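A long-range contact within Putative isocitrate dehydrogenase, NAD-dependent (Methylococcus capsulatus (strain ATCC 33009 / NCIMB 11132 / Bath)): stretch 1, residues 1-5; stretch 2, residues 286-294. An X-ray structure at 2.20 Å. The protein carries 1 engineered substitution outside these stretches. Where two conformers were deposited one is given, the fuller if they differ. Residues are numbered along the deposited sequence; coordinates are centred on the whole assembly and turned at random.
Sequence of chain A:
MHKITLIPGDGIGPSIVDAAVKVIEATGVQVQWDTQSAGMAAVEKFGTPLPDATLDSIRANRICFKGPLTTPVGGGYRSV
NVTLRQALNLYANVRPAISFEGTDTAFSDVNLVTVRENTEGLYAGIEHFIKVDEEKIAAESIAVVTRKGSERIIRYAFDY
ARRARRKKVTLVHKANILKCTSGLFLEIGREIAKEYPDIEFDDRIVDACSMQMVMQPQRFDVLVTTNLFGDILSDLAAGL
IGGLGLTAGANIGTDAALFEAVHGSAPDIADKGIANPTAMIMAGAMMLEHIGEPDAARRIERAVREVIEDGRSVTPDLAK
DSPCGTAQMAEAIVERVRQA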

# COMPACT_ATOMS: atom_id res chain seq x y z
N MET A 1 -22.68 26.55 -22.75
CA MET A 1 -22.52 25.28 -23.45
C MET A 1 -22.68 24.09 -22.50
O MET A 1 -23.35 23.12 -22.84
CB MET A 1 -21.17 25.22 -24.17
CG MET A 1 -21.17 25.79 -25.58
SD MET A 1 -19.55 25.82 -26.39
CE MET A 1 -19.80 24.68 -27.74
N HIS A 2 -22.06 24.16 -21.32
CA HIS A 2 -21.95 23.02 -20.42
C HIS A 2 -22.53 23.34 -19.05
O HIS A 2 -22.06 24.27 -18.38
CB HIS A 2 -20.49 22.59 -20.25
CG HIS A 2 -19.84 22.15 -21.52
ND1 HIS A 2 -20.13 20.95 -22.14
CD2 HIS A 2 -18.88 22.74 -22.28
CE1 HIS A 2 -19.39 20.83 -23.22
NE2 HIS A 2 -18.62 21.89 -23.33
N LYS A 3 -23.51 22.54 -18.61
CA LYS A 3 -24.06 22.64 -17.27
C LYS A 3 -23.49 21.52 -16.40
O LYS A 3 -23.70 20.34 -16.69
CB LYS A 3 -25.59 22.56 -17.30
CG LYS A 3 -26.21 22.81 -15.94
CD LYS A 3 -27.73 22.91 -16.03
CE LYS A 3 -28.29 23.29 -14.68
NZ LYS A 3 -29.77 23.19 -14.67
N ILE A 4 -22.81 21.90 -15.31
CA ILE A 4 -21.99 20.99 -14.52
C ILE A 4 -22.33 21.14 -13.04
O ILE A 4 -22.30 22.25 -12.51
CB ILE A 4 -20.49 21.27 -14.75
CG1 ILE A 4 -20.10 20.90 -16.18
CG2 ILE A 4 -19.64 20.57 -13.68
CD1 ILE A 4 -18.68 21.22 -16.51
N THR A 5 -22.62 20.01 -12.38
CA THR A 5 -22.87 20.06 -10.94
C THR A 5 -21.57 20.35 -10.21
O THR A 5 -20.53 19.77 -10.53
CB THR A 5 -23.48 18.74 -10.45
OG1 THR A 5 -24.74 18.53 -11.09
CG2 THR A 5 -23.68 18.76 -8.93
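Stretch 2, residues 286-294: MMLEHIGEP

The most distinctive feature of this contact is a methyl group set almost squarely on an imidazole: Ile-291 CD1 lies 3.8 Å from the centroid of the His-2 ring (CG, ND1, CD2, CE1, NE2), only 6° off the ring normal, which identifies a CH-pi contact over the face. No hydrogen bond joins the two stretches; most of the listed contacts are between side chains, but the shortest brings the backbone Ile-291 O within 3.4 Å of His-2 CE1. Stretch 1 is extended from His-2 to Thr-5, and its alternation brings His-2 and Ile-4 toward stretch 2 while Lys-3 stays out of reach. Stretch 2 ends a helix at His-290; Ile-291 is the first residue to leave helical phi/psi, at -91/13. The CA register runs antiparallel in sequence order, with His-2 nearest Ile-291 at 8.2 Å between their CA atoms and Ile-4 nearest Met-287 at 9.9 Å. Ile-4 CD1 packs 4.0 Å from Met-287 SD and 4.2 Å from Ile-291 CD1, so Ile-291 CD1 touches both His-2 and Ile-4, the strand residues whose CA-to-CB bonds point toward stretch 2. Beyond the helix, Gly-292 adopts phi/psi 88/37, where a CB would jam against the preceding carbonyl O. Glu-293 follows at the N-cap position of the next helix; its OE2 approaches the edge of the imidazole, 3.7 Å from His-2 NE2. Together the two stretches bury 257 Å².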

# COMPACT_ATOMS: atom_id res chain seq x y z
N MET A 286 -8.98 17.29 -16.62
CA MET A 286 -9.53 16.00 -17.02
C MET A 286 -11.00 16.13 -17.38
O MET A 286 -11.47 15.53 -18.36
CB MET A 286 -9.36 14.97 -15.89
CG MET A 286 -7.93 14.59 -15.54
SD MET A 286 -7.87 13.21 -14.36
CE MET A 286 -8.27 11.85 -15.45
N MET A 287 -11.74 16.92 -16.59
CA MET A 287 -13.15 17.15 -16.88
C MET A 287 -13.32 17.84 -18.23
O MET A 287 -14.16 17.43 -19.04
CB MET A 287 -13.77 18.00 -15.76
CG MET A 287 -15.26 18.23 -15.91
SD MET A 287 -16.01 19.03 -14.47
CE MET A 287 -15.20 20.64 -14.50
N LEU A 288 -12.52 18.87 -18.50
CA LEU A 288 -12.64 19.58 -19.78
C LEU A 288 -12.38 18.65 -20.95
O LEU A 288 -13.13 18.64 -21.92
CB LEU A 288 -11.67 20.78 -19.83
CG LEU A 288 -12.00 21.97 -18.92
CD1 LEU A 288 -11.28 23.24 -19.37
CD2 LEU A 288 -13.49 22.20 -18.83
N GLU A 289 -11.34 17.81 -20.84
CA GLU A 289 -11.08 16.84 -21.89
C GLU A 289 -12.26 15.91 -22.09
O GLU A 289 -12.68 15.65 -23.23
CB GLU A 289 -9.83 16.03 -21.55
CG GLU A 289 -9.55 14.92 -22.55
CD GLU A 289 -8.81 13.76 -21.93
OE1 GLU A 289 -9.42 12.68 -21.80
OE2 GLU A 289 -7.62 13.93 -21.57
N HIS A 290 -12.83 15.39 -21.00
CA HIS A 290 -13.96 14.47 -21.11
C HIS A 290 -15.14 15.09 -21.86
O HIS A 290 -15.82 14.40 -22.63
CB HIS A 290 -14.39 13.99 -19.73
CG HIS A 290 -15.47 12.95 -19.78
ND1 HIS A 290 -15.22 11.63 -20.07
CD2 HIS A 290 -16.81 13.04 -19.58
CE1 HIS A 290 -16.35 10.95 -20.05
NE2 HIS A 290 -17.33 11.78 -19.75
N ILE A 291 -15.44 16.36 -21.62
CA ILE A 291 -16.65 16.96 -22.18
C ILE A 291 -16.38 17.59 -23.55
O ILE A 291 -17.20 18.36 -24.06
CB ILE A 291 -17.25 18.01 -21.23
CG1 ILE A 291 -16.24 19.12 -20.97
CG2 ILE A 291 -17.71 17.35 -19.94
CD1 ILE A 291 -16.78 20.25 -20.12
N GLY A 292 -15.23 17.28 -24.14
CA GLY A 292 -14.95 17.71 -25.49
C GLY A 292 -14.31 19.08 -25.58
O GLY A 292 -14.60 19.84 -26.50
N GLU A 293 -13.44 19.41 -24.63
CA GLU A 293 -12.67 20.65 -24.65
C GLU A 293 -11.18 20.35 -24.48
O GLU A 293 -10.53 20.88 -23.58
CB GLU A 293 -13.16 21.60 -23.57
CG GLU A 293 -14.60 22.06 -23.76
CD GLU A 293 -14.73 23.18 -24.79
OE1 GLU A 293 -13.69 23.64 -25.32
OE2 GLU A 293 -15.88 23.60 -25.06
N PRO A 294 -10.61 19.52 -25.37
CA PRO A 294 -9.22 19.06 -25.14
C PRO A 294 -8.18 20.16 -25.19
O PRO A 294 -7.17 20.08 -24.47
CB PRO A 294 -8.99 18.06 -26.29
CG PRO A 294 -10.00 18.42 -27.33
CD PRO A 294 -11.19 18.96 -26.60